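Local coordinates for NTD biosynthesis operon protein NtdA (Bacillus subtilis subsp. subtilis, PDB 4K2M) that transfers an amino group from glutamate to 3-dehydro-glucose 6-phosphate, using pyridoxal phosphate, to make kanosamine 6-phosphate on the route to the antibiotic kanosamine, at residues L116-V121 with D239-S244; I122-G127 with I131-L136; E223-G228 with T232-Y237. All coordinates share one frame; numbering follows the deposited sequence. Where two conformers were deposited one is given.

Contact 1 of 3, residues L116-V121 with D239-S244; sequences LHKRYV and DITTLS. With O1G (3-deoxy-3-[(E)-({3-hydroxy-2-methyl-5-[(phosphonooxy)methyl]pyridin-4-yl}methylidene)amino]-6-O-phosphono-alpha-D-gluco pyranose), chain C.
While Leu-116 and Lys-118 reach across to Leu-243 and Thr-241, Tyr-120 and Arg-119 pack against each other: one face of the Tyr-120 ring carries Arg-119 CB, 3.6 Å above its plane and shifted toward the rim. The setting is the large mixed sheet of the aspartate aminotransferase fold. Strands 120-124 and 240-244 lie on either side of strand 258-262, so this contact bridges over that strand instead of pairing backbones. A Schellman motif with His-117 as C-prime residue ends helix 103-116 and turns the chain into the edge strand. Leu-116 and Leu-243 meet tip to tip, CD1 of Leu-116 lying 3.8 Å from CD1 of Leu-243. Beside them the polar link is carried by water. Lys-118 NZ, whose direct partner is Gly-235 O, gives one bond of 3.1 Å to water 1. That water lies 3.0 Å from Asp-239 O and can donate to it, though other acceptors compete for its protons. Water 2 accepts a weak bond from Lys-118 NZ and donates to Thr-241 OG1 at 2.9 Å; that hydroxyl also bonds Glu-223 OE2. At the far end of the strand, Ser-244 has OG anti to its own N (chi1 172°), which puts the hydroxyl 2.6 Å from O1G OP2 as a hydrogen-bond donor.

Contact 2 of 3, residues I122-G127 with I131-L136; sequences IATSSG and IMIGLL. With O1G (3-deoxy-3-[(E)-({3-hydroxy-2-methyl-5-[(phosphonooxy)methyl]pyridin-4-yl}methylidene)amino]-6-O-phosphono-alpha-D-gluco pyranose), chain C.
The turn from strand 120-124 into helix 127-137 forms part of the cofactor-phosphate site, and its two halves meet where Gly-127 and Ile-131 make the first turn of the helix. Ile-131 N donates to Gly-127 O at 3.1 Å, an ordinary i to i+4 helical bond with an N-H...O angle of 157°. The Ile-131 side chain leans over the same carbonyl: with CG1 beside its own N (chi1 -60°), CG1 comes 3.5 Å from Gly-127 O, and Ile-131 CD1 runs on toward the pyridine, 4.2 Å from O1G C6A. Two residues on, Ile-133 reaches back to the strand, its CD1 4.3 Å from Thr-124 CG2. The hydroxyl of Thr-124 holds the turn from within, OG1 donating to Ser-126 O at 2.8 Å from a position 45° above the carbonyl plane. Ser-126 is the N-cap, its OG capping a backbone N in the first turn of the helix and also bonded to Asp-129 OD2, while its CB rests 3.5 Å from O1G OP1 and its side chain packs on Asn-294 of the second subunit. The next residue, Gly-127, points its N-H at the phosphate, N bonding O1G OP2 at 2.8 Å. Thr-128 OG1 adds another bond to O1G, and the positive end of the helix dipole would probably favour the anion as well. Behind the turn, Ile-131 and Leu-135 pack on helix 154-163. A phosphate held at a helix N-terminus by backbone N-H and hydroxyl groups is typical of the cofactor site in fold type I aminotransferases.

Contact 3 of 3, residues E223-G228 with T232-Y237; sequences EDACQG and TDLGKY. With O1G (3-deoxy-3-[(E)-({3-hydroxy-2-methyl-5-[(phosphonooxy)methyl]pyridin-4-yl}methylidene)amino]-6-O-phosphono-alpha-D-gluco pyranose), chain C.
Glu-223 and Gly-235 are joined by water 3, which donates to Glu-223 OE1 at 2.6 Å and accepts from Gly-235 N at 2.9 Å. The other carboxylate oxygen, Glu-223 OE2, whose partner is Thr-241, sits 3.0 Å from Gly-235 CA but makes no hydrogen bond to that residue's N; OE1 has a second partner in His-199 NE2. Gly-235, with its positive phi of 89°, occupies the third position of a type II turn running from Asp-233 to Lys-236.

Apolar contact is carried by Leu-234, whose CG lies anti to the backbone N (chi1 -173°), directing CD1 to within 3.8 Å of Ala-225 CB.

Residues 223-228 then turn to the ligand, in the way of fold type I enzymes, where an aspartate at the end of a central strand faces the pyridine nitrogen: Asp-224 OD2 is 2.7 Å from O1G N1'. An Asx turn steadies the carboxylate, Cys-226 N bonding Asp-224 OD1 at 2.9 Å. Cys-226 packs over the pyridine from one side, CB 3.6 Å from O1G N1'. Gln-227 NE2 donates to the ring hydroxyl oxygen O1G O3 at 2.6 Å.

All three contacts reach the same large sheet and converge on one O1G molecule. Contact 1 contributes a hydroxyl and contact 2 a backbone N-H to the same phosphate oxygen, OP2, whereas contact 3 attends to the pyridine ring. Contacts 1 and 3, centres about 8 Å apart on neighbouring strands, are joined by two probable hydrogen bonds, Lys-118 NZ to Gly-235 O (2.7 Å) and Thr-241 OG1 to Glu-223 OE2 (2.5 Å). Contacts 1 and 2, about 11 Å apart between centres, touch where Thr-242 OG1 is 3.5 Å from Ile-131 CG1. Contacts 2 and 3, centres about 14 Å apart, join at the cofactor itself: Ile-131 CD1 is 3.6 Å from Asp-224 OD2.

Contact 1 of 3, residues L116-V121 with D239-S244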
loop_
_atom_site.group_PDB
_atom_site.type_symbol
_atom_site.label_atom_id
_atom_site.label_comp_id
_atom_site.label_asym_id
_atom_site.label_seq_id
_atom_site.Cartn_x
_atom_site.Cartn_y
_atom_site.Cartn_z
ATOM N N LEU A 116 8.548 20.079 6.633
ATOM C CA LEU A 116 7.375 20.362 7.448
ATOM C C LEU A 116 7.700 21.037 8.778
ATOM O O LEU A 116 6.790 21.500 9.463
ATOM C CB LEU A 116 6.614 19.061 7.725
ATOM C CG LEU A 116 6.047 18.323 6.516
ATOM C CD1 LEU A 116 5.506 16.948 6.929
ATOM C CD2 LEU A 116 4.945 19.143 5.872
ATOM N N HIS A 117 8.984 21.087 9.138
ATOM C CA HIS A 117 9.404 21.514 10.482
ATOM C C HIS A 117 8.682 20.716 11.565
ATOM O O HIS A 117 8.186 21.282 12.550
ATOM C CB HIS A 117 9.181 23.021 10.710
ATOM C CG HIS A 117 9.898 23.897 9.726
ATOM N ND1 HIS A 117 11.272 24.017 9.693
ATOM C CD2 HIS A 117 9.429 24.700 8.741
ATOM C CE1 HIS A 117 11.617 24.851 8.727
ATOM N NE2 HIS A 117 10.518 25.279 8.134
ATOM N N LYS A 118 8.604 19.399 11.369
ATOM C CA LYS A 118 8.035 18.496 12.365
ATOM C C LYS A 118 9.129 17.502 12.713
ATOM O O LYS A 118 9.858 17.047 11.825
ATOM C CB LYS A 118 6.820 17.758 11.778
ATOM C CG LYS A 118 5.551 18.611 11.700
ATOM C CD LYS A 118 4.987 18.838 13.096
ATOM C CE LYS A 118 3.800 19.798 13.078
ATOM N NZ LYS A 118 3.220 19.964 14.450
ATOM N N ARG A 119 9.239 17.160 13.992
ATOM C CA ARG A 119 10.367 16.357 14.450
ATOM C C ARG A 119 10.319 14.925 13.918
ATOM O O ARG A 119 11.355 14.339 13.617
ATOM C CB ARG A 119 10.434 16.349 15.981
ATOM C CG ARG A 119 10.576 17.734 16.606
ATOM C CD ARG A 119 10.503 17.648 18.128
ATOM N NE ARG A 119 11.504 16.718 18.636
ATOM C CZ ARG A 119 11.564 16.285 19.890
ATOM N NH1 ARG A 119 10.674 16.696 20.785
ATOM N NH2 ARG A 119 12.517 15.435 20.250
ATOM N N TYR A 120 9.116 14.367 13.799
ATOM C CA TYR A 120 8.957 12.968 13.409
ATOM C C TYR A 120 8.012 12.824 12.241
ATOM O O TYR A 120 6.920 13.380 12.245
ATOM C CB TYR A 120 8.412 12.165 14.592
ATOM C CG TYR A 120 9.258 12.323 15.827
ATOM C CD1 TYR A 120 10.480 11.664 15.932
ATOM C CD2 TYR A 120 8.850 13.142 16.878
ATOM C CE1 TYR A 120 11.271 11.815 17.050
ATOM C CE2 TYR A 120 9.640 13.303 17.998
ATOM C CZ TYR A 120 10.850 12.628 18.075
ATOM O OH TYR A 120 11.644 12.772 19.191
ATOM N N VAL A 121 8.443 12.070 11.242
ATOM C CA VAL A 121 7.606 11.783 10.086
ATOM C C VAL A 121 7.622 10.282 9.889
ATOM O O VAL A 121 8.685 9.659 9.873
ATOM C CB VAL A 121 8.119 12.492 8.819
ATOM C CG1 VAL A 121 7.345 12.020 7.588
ATOM C CG2 VAL A 121 7.971 14.002 8.979
ATOM N N ASP A 239 -1.898 18.036 16.608
ATOM C CA ASP A 239 -1.112 16.985 17.257
ATOM C C ASP A 239 -0.510 16.048 16.218
ATOM O O ASP A 239 0.650 15.648 16.319
ATOM C CB ASP A 239 -1.979 16.196 18.219
ATOM C CG ASP A 239 -2.542 17.066 19.308
ATOM O OD1 ASP A 239 -1.723 17.600 20.084
ATOM O OD2 ASP A 239 -3.784 17.230 19.368
ATOM N N ILE A 240 -1.320 15.708 15.223
ATOM C CA ILE A 240 -0.858 14.934 14.072
ATOM C C ILE A 240 -1.278 15.589 12.766
ATOM O O ILE A 240 -2.399 16.074 12.644
ATOM C CB ILE A 240 -1.424 13.501 14.112
ATOM C CG1 ILE A 240 -0.698 12.698 15.192
ATOM C CG2 ILE A 240 -1.305 12.805 12.725
ATOM C CD1 ILE A 240 -0.874 11.208 15.078
ATOM N N THR A 241 -0.371 15.593 11.794
ATOM C CA THR A 241 -0.672 16.046 10.437
ATOM C C THR A 241 -0.597 14.840 9.496
ATOM O O THR A 241 0.347 14.055 9.568
ATOM C CB THR A 241 0.378 17.086 9.991
ATOM O OG1 THR A 241 0.290 18.251 10.835
ATOM C CG2 THR A 241 0.177 17.501 8.528
ATOM N N THR A 242 -1.564 14.683 8.599
ATOM C CA THR A 242 -1.470 13.585 7.640
ATOM C C THR A 242 -1.339 14.116 6.219
ATOM O O THR A 242 -1.945 15.126 5.865
ATOM C CB THR A 242 -2.674 12.655 7.727
ATOM O OG1 THR A 242 -3.856 13.395 7.395
ATOM C CG2 THR A 242 -2.805 12.112 9.135
ATOM N N LEU A 243 -0.559 13.405 5.409
ATOM C CA LEU A 243 -0.349 13.765 4.018
ATOM C C LEU A 243 -0.679 12.577 3.138
ATOM O O LEU A 243 -0.602 11.437 3.587
ATOM C CB LEU A 243 1.114 14.146 3.777
ATOM C CG LEU A 243 1.574 15.431 4.477
ATOM C CD1 LEU A 243 3.074 15.626 4.313
ATOM C CD2 LEU A 243 0.835 16.641 3.911
ATOM N N SER A 244 -1.036 12.857 1.883
ATOM C CA SER A 244 -1.133 11.831 0.841
ATOM C C SER A 244 -0.124 12.147 -0.236
ATOM O O SER A 244 0.079 13.328 -0.568
ATOM C CB SER A 244 -2.507 11.831 0.177
ATOM O OG SER A 244 -2.496 10.962 -0.950
HETATM P P O1G C . -4.971 8.464 -0.166
HETATM C C3A O1G C . -8.170 13.306 0.101
HETATM O O3 O1G C . -8.425 14.012 -1.027
HETATM C C1 O1G C . -9.515 11.284 -5.784
HETATM N "N1'" O1G C . -8.135 13.089 2.456
HETATM C C2 O1G C . -9.297 11.889 -4.395
HETATM O O2 O1G C . -9.379 13.334 -4.633
HETATM C C9A O1G C . -8.412 13.834 1.374
HETATM C C2A O1G C . -8.966 15.231 1.595
HETATM C C3 O1G C . -7.954 11.498 -3.754
HETATM N "N3'" O1G C . -8.070 11.946 -2.355
HETATM O O1 O1G C . -8.658 11.884 -6.768
HETATM C C4 O1G C . -7.662 9.990 -3.888
HETATM O O4 O1G C . -6.236 9.954 -3.682
HETATM C C4A O1G C . -7.655 12.031 -0.045
HETATM C C4B O1G C . -7.416 11.440 -1.377
HETATM C C5 O1G C . -7.882 9.590 -5.346
HETATM O O5 O1G C . -9.219 9.881 -5.771
HETATM C C5A O1G C . -7.382 11.278 1.095
HETATM C C5T O1G C . -6.819 9.848 1.131
HETATM C C6 O1G C . -7.829 8.107 -5.584
HETATM C C6A O1G C . -7.641 11.836 2.337
HETATM O OP1 O1G C . -5.391 7.359 0.780
HETATM O OP2 O1G C . -3.492 8.652 -0.224
HETATM O OP3 O1G C . -5.688 8.355 -1.531
HETATM O OP4 O1G C . -5.497 9.845 0.545
HETATM O O6 O1G C . -7.772 7.723 -6.905
HETATM P "P'" O1G C . -6.955 6.410 -7.345
HETATM O OP6 O1G C . -5.511 6.689 -6.982
HETATM O OP7 O1G C . -7.542 5.213 -6.632
HETATM O OP8 O1G C . -7.198 6.378 -8.856
HETATM O O HOH W 1 2.776 17.737 16.549
HETATM O O HOH W 2 1.349 17.606 13.504
#

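Contact 2 of 3, residues I122-G127 with I131-L136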
loop_
_atom_site.group_PDB
_atom_site.type_symbol
_atom_site.label_atom_id
_atom_site.label_comp_id
_atom_site.label_asym_id
_atom_site.label_seq_id
_atom_site.Cartn_x
_atom_site.Cartn_y
_atom_site.Cartn_z
ATOM N N ILE A 122 6.434 9.704 9.789
ATOM C CA ILE A 122 6.285 8.276 9.573
ATOM C C ILE A 122 5.614 8.128 8.216
ATOM O O ILE A 122 4.443 8.503 8.058
ATOM C CB ILE A 122 5.395 7.642 10.647
ATOM C CG1 ILE A 122 5.988 7.834 12.045
ATOM C CG2 ILE A 122 5.220 6.157 10.364
ATOM C CD1 ILE A 122 5.476 9.082 12.814
ATOM N N ALA A 123 6.359 7.623 7.233
ATOM C CA ALA A 123 5.834 7.477 5.878
ATOM C C ALA A 123 4.966 6.218 5.811
ATOM O O ALA A 123 5.369 5.148 6.280
ATOM C CB ALA A 123 6.968 7.415 4.857
ATOM N N THR A 124 3.776 6.349 5.234
ATOM C CA THR A 124 2.793 5.271 5.252
ATOM C C THR A 124 2.423 4.849 3.844
ATOM O O THR A 124 2.845 5.463 2.862
ATOM C CB THR A 124 1.503 5.722 5.959
ATOM O OG1 THR A 124 0.961 6.848 5.267
ATOM C CG2 THR A 124 1.764 6.126 7.403
ATOM N N SER A 125 1.602 3.800 3.756
ATOM C CA SER A 125 1.228 3.220 2.475
ATOM C C SER A 125 0.121 3.995 1.770
ATOM O O SER A 125 -0.178 3.709 0.618
ATOM C CB SER A 125 0.786 1.759 2.658
ATOM O OG SER A 125 -0.206 1.664 3.654
ATOM N N SER A 126 -0.507 4.947 2.466
ATOM C CA SER A 126 -1.478 5.857 1.844
ATOM C C SER A 126 -1.864 6.945 2.820
ATOM O O SER A 126 -1.584 6.838 4.007
ATOM C CB SER A 126 -2.747 5.121 1.407
ATOM O OG SER A 126 -3.500 4.686 2.540
ATOM N N GLY A 127 -2.547 7.969 2.318
ATOM C CA GLY A 127 -3.091 9.019 3.161
ATOM C C GLY A 127 -4.170 8.470 4.077
ATOM O O GLY A 127 -4.242 8.831 5.256
ATOM N N ILE A 131 -4.261 8.618 8.310
ATOM C CA ILE A 131 -5.307 9.087 9.217
ATOM C C ILE A 131 -5.697 7.984 10.197
ATOM O O ILE A 131 -5.844 8.225 11.399
ATOM C CB ILE A 131 -6.538 9.577 8.435
ATOM C CG1 ILE A 131 -6.131 10.727 7.507
ATOM C CG2 ILE A 131 -7.655 10.006 9.428
ATOM C CD1 ILE A 131 -7.172 11.034 6.424
ATOM N N MET A 132 -5.868 6.769 9.684
ATOM C CA MET A 132 -6.270 5.651 10.523
ATOM C C MET A 132 -5.247 5.362 11.613
ATOM O O MET A 132 -5.591 5.225 12.793
ATOM C CB MET A 132 -6.487 4.400 9.661
ATOM C CG MET A 132 -7.083 3.259 10.412
ATOM S SD MET A 132 -7.240 1.861 9.284
ATOM C CE MET A 132 -5.517 1.530 8.918
ATOM N N ILE A 133 -3.980 5.289 11.229
ATOM C CA ILE A 133 -2.923 5.069 12.200
ATOM C C ILE A 133 -2.817 6.227 13.194
ATOM O O ILE A 133 -2.666 6.006 14.406
ATOM C CB ILE A 133 -1.587 4.834 11.478
ATOM C CG1 ILE A 133 -1.626 3.458 10.806
ATOM C CG2 ILE A 133 -0.436 4.865 12.453
ATOM C CD1 ILE A 133 -0.570 3.310 9.700
ATOM N N GLY A 134 -2.920 7.459 12.703
ATOM C CA GLY A 134 -2.817 8.610 13.589
ATOM C C GLY A 134 -3.902 8.597 14.659
ATOM O O GLY A 134 -3.642 8.862 15.832
ATOM N N LEU A 135 -5.131 8.287 14.258
ATOM C CA LEU A 135 -6.233 8.187 15.222
ATOM C C LEU A 135 -5.944 7.135 16.286
ATOM O O LEU A 135 -6.099 7.373 17.489
ATOM C CB LEU A 135 -7.552 7.874 14.504
ATOM C CG LEU A 135 -8.176 9.034 13.721
ATOM C CD1 LEU A 135 -9.281 8.545 12.784
ATOM C CD2 LEU A 135 -8.730 10.055 14.686
ATOM N N LEU A 136 -5.526 5.956 15.846
ATOM C CA LEU A 136 -5.227 4.892 16.793
ATOM C C LEU A 136 -4.047 5.242 17.699
ATOM O O LEU A 136 -4.085 4.975 18.907
ATOM C CB LEU A 136 -4.973 3.574 16.045
ATOM C CG LEU A 136 -6.187 3.017 15.311
ATOM C CD1 LEU A 136 -5.787 1.893 14.364
ATOM C CD2 LEU A 136 -7.246 2.492 16.300
HETATM P P O1G C . -4.971 8.464 -0.166
HETATM C C3A O1G C . -8.170 13.306 0.101
HETATM O O3 O1G C . -8.425 14.012 -1.027
HETATM C C1 O1G C . -9.515 11.284 -5.784
HETATM N "N1'" O1G C . -8.135 13.089 2.456
HETATM C C2 O1G C . -9.297 11.889 -4.395
HETATM O O2 O1G C . -9.379 13.334 -4.633
HETATM C C9A O1G C . -8.412 13.834 1.374
HETATM C C2A O1G C . -8.966 15.231 1.595
HETATM C C3 O1G C . -7.954 11.498 -3.754
HETATM N "N3'" O1G C . -8.070 11.946 -2.355
HETATM O O1 O1G C . -8.658 11.884 -6.768
HETATM C C4 O1G C . -7.662 9.990 -3.888
HETATM O O4 O1G C . -6.236 9.954 -3.682
HETATM C C4A O1G C . -7.655 12.031 -0.045
HETATM C C4B O1G C . -7.416 11.440 -1.377
HETATM C C5 O1G C . -7.882 9.590 -5.346
HETATM O O5 O1G C . -9.219 9.881 -5.771
HETATM C C5A O1G C . -7.382 11.278 1.095
HETATM C C5T O1G C . -6.819 9.848 1.131
HETATM C C6 O1G C . -7.829 8.107 -5.584
HETATM C C6A O1G C . -7.641 11.836 2.337
HETATM O OP1 O1G C . -5.391 7.359 0.780
HETATM O OP2 O1G C . -3.492 8.652 -0.224
HETATM O OP3 O1G C . -5.688 8.355 -1.531
HETATM O OP4 O1G C . -5.497 9.845 0.545
HETATM O O6 O1G C . -7.772 7.723 -6.905
HETATM P "P'" O1G C . -6.955 6.410 -7.345
HETATM O OP6 O1G C . -5.511 6.689 -6.982
HETATM O OP7 O1G C . -7.542 5.213 -6.632
HETATM O OP8 O1G C . -7.198 6.378 -8.856
#

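Contact 3 of 3, residues E223-G228 with T232-Y237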
loop_
_atom_site.group_PDB
_atom_site.type_symbol
_atom_site.label_atom_id
_atom_site.label_comp_id
_atom_site.label_asym_id
_atom_site.label_seq_id
_atom_site.Cartn_x
_atom_site.Cartn_y
_atom_site.Cartn_z
ATOM N N GLU A 223 -5.141 16.589 11.684
ATOM C CA GLU A 223 -5.598 17.314 10.507
ATOM C C GLU A 223 -5.357 16.484 9.259
ATOM O O GLU A 223 -4.328 15.817 9.127
ATOM C CB GLU A 223 -4.915 18.672 10.396
ATOM C CG GLU A 223 -3.426 18.577 10.203
ATOM C CD GLU A 223 -2.742 19.920 10.152
ATOM O OE1 GLU A 223 -3.424 20.958 10.005
ATOM O OE2 GLU A 223 -1.500 19.930 10.253
ATOM N N ASP A 224 -6.340 16.495 8.364
ATOM C CA ASP A 224 -6.228 15.800 7.092
ATOM C C ASP A 224 -5.702 16.851 6.140
ATOM O O ASP A 224 -6.456 17.690 5.641
ATOM C CB ASP A 224 -7.610 15.327 6.642
ATOM C CG ASP A 224 -7.591 14.650 5.295
ATOM O OD1 ASP A 224 -6.606 14.798 4.541
ATOM O OD2 ASP A 224 -8.589 13.983 4.979
ATOM N N ALA A 225 -4.399 16.815 5.890
ATOM C CA ALA A 225 -3.778 17.760 4.977
ATOM C C ALA A 225 -3.392 17.007 3.716
ATOM O O ALA A 225 -2.423 17.365 3.029
ATOM C CB ALA A 225 -2.549 18.387 5.626
ATOM N N CYS A 226 -4.137 15.945 3.408
ATOM C CA CYS A 226 -3.780 15.136 2.245
ATOM C C CYS A 226 -3.750 15.919 0.928
ATOM O O CYS A 226 -2.997 15.562 0.005
ATOM C CB CYS A 226 -4.659 13.886 2.154
ATOM S SG CYS A 226 -4.284 12.709 3.487
ATOM N N GLN A 227 -4.512 17.015 0.857
ATOM C CA GLN A 227 -4.506 17.869 -0.341
ATOM C C GLN A 227 -3.747 19.181 -0.126
ATOM O O GLN A 227 -3.799 20.068 -0.969
ATOM C CB GLN A 227 -5.941 18.211 -0.754
ATOM C CG GLN A 227 -6.717 17.011 -1.300
ATOM C CD GLN A 227 -8.147 17.367 -1.685
ATOM O OE1 GLN A 227 -8.526 18.539 -1.694
ATOM N NE2 GLN A 227 -8.948 16.352 -1.997
ATOM N N GLY A 228 -3.058 19.305 1.004
ATOM C CA GLY A 228 -2.525 20.596 1.416
ATOM C C GLY A 228 -1.011 20.746 1.534
ATOM O O GLY A 228 -0.543 21.713 2.154
ATOM N N THR A 232 1.761 27.094 4.319
ATOM C CA THR A 232 2.559 27.730 5.356
ATOM C C THR A 232 1.985 27.405 6.735
ATOM O O THR A 232 0.760 27.446 6.945
ATOM C CB THR A 232 2.583 29.241 5.138
ATOM O OG1 THR A 232 3.366 29.517 3.971
ATOM C CG2 THR A 232 3.183 29.970 6.343
ATOM N N ASP A 233 2.881 27.054 7.657
ATOM C CA ASP A 233 2.527 26.731 9.040
ATOM C C ASP A 233 1.666 25.491 9.152
ATOM O O ASP A 233 0.948 25.318 10.133
ATOM C CB ASP A 233 1.833 27.909 9.723
ATOM C CG ASP A 233 2.782 29.035 10.028
ATOM O OD1 ASP A 233 3.993 28.766 10.150
ATOM O OD2 ASP A 233 2.310 30.181 10.135
ATOM N N LEU A 234 1.758 24.611 8.162
ATOM C CA LEU A 234 1.030 23.349 8.236
ATOM C C LEU A 234 1.445 22.590 9.494
ATOM O O LEU A 234 2.638 22.383 9.741
ATOM C CB LEU A 234 1.332 22.500 7.000
ATOM C CG LEU A 234 0.496 21.230 6.880
ATOM C CD1 LEU A 234 -0.979 21.618 6.752
ATOM C CD2 LEU A 234 0.958 20.424 5.684
ATOM N N GLY A 235 0.467 22.202 10.308
ATOM C CA GLY A 235 0.762 21.430 11.501
ATOM C C GLY A 235 1.062 22.226 12.752
ATOM O O GLY A 235 1.250 21.632 13.822
ATOM N N LYS A 236 1.094 23.552 12.644
ATOM C CA LYS A 236 1.436 24.379 13.804
ATOM C C LYS A 236 0.567 24.082 15.011
ATOM O O LYS A 236 1.066 23.969 16.137
ATOM C CB LYS A 236 1.326 25.861 13.449
ATOM C CG LYS A 236 1.688 26.795 14.604
ATOM C CD LYS A 236 1.885 28.213 14.089
ATOM C CE LYS A 236 2.133 29.186 15.232
ATOM N NZ LYS A 236 2.170 30.585 14.720
ATOM N N TYR A 237 -0.732 23.929 14.772
ATOM C CA TYR A 237 -1.675 23.726 15.853
ATOM C C TYR A 237 -2.242 22.309 15.929
ATOM O O TYR A 237 -3.193 22.063 16.666
ATOM C CB TYR A 237 -2.826 24.716 15.710
ATOM C CG TYR A 237 -2.386 26.158 15.815
ATOM C CD1 TYR A 237 -1.958 26.688 17.029
ATOM C CD2 TYR A 237 -2.418 26.993 14.705
ATOM C CE1 TYR A 237 -1.564 28.022 17.124
ATOM C CE2 TYR A 237 -2.026 28.319 14.788
ATOM C CZ TYR A 237 -1.608 28.827 16.002
ATOM O OH TYR A 237 -1.219 30.149 16.079
HETATM P P O1G C . -4.971 8.464 -0.166
HETATM C C3A O1G C . -8.170 13.306 0.101
HETATM O O3 O1G C . -8.425 14.012 -1.027
HETATM C C1 O1G C . -9.515 11.284 -5.784
HETATM N "N1'" O1G C . -8.135 13.089 2.456
HETATM C C2 O1G C . -9.297 11.889 -4.395
HETATM O O2 O1G C . -9.379 13.334 -4.633
HETATM C C9A O1G C . -8.412 13.834 1.374
HETATM C C2A O1G C . -8.966 15.231 1.595
HETATM C C3 O1G C . -7.954 11.498 -3.754
HETATM N "N3'" O1G C . -8.070 11.946 -2.355
HETATM O O1 O1G C . -8.658 11.884 -6.768
HETATM C C4 O1G C . -7.662 9.990 -3.888
HETATM O O4 O1G C . -6.236 9.954 -3.682
HETATM C C4A O1G C . -7.655 12.031 -0.045
HETATM C C4B O1G C . -7.416 11.440 -1.377
HETATM C C5 O1G C . -7.882 9.590 -5.346
HETATM O O5 O1G C . -9.219 9.881 -5.771
HETATM C C5A O1G C . -7.382 11.278 1.095
HETATM C C5T O1G C . -6.819 9.848 1.131
HETATM C C6 O1G C . -7.829 8.107 -5.584
HETATM C C6A O1G C . -7.641 11.836 2.337
HETATM O OP1 O1G C . -5.391 7.359 0.780
HETATM O OP2 O1G C . -3.492 8.652 -0.224
HETATM O OP3 O1G C . -5.688 8.355 -1.531
HETATM O OP4 O1G C . -5.497 9.845 0.545
HETATM O O6 O1G C . -7.772 7.723 -6.905
HETATM P "P'" O1G C . -6.955 6.410 -7.345
HETATM O OP6 O1G C . -5.511 6.689 -6.982
HETATM O OP7 O1G C . -7.542 5.213 -6.632
HETATM O OP8 O1G C . -7.198 6.378 -8.856
HETATM O O HOH W 3 -2.204 23.218 10.048
#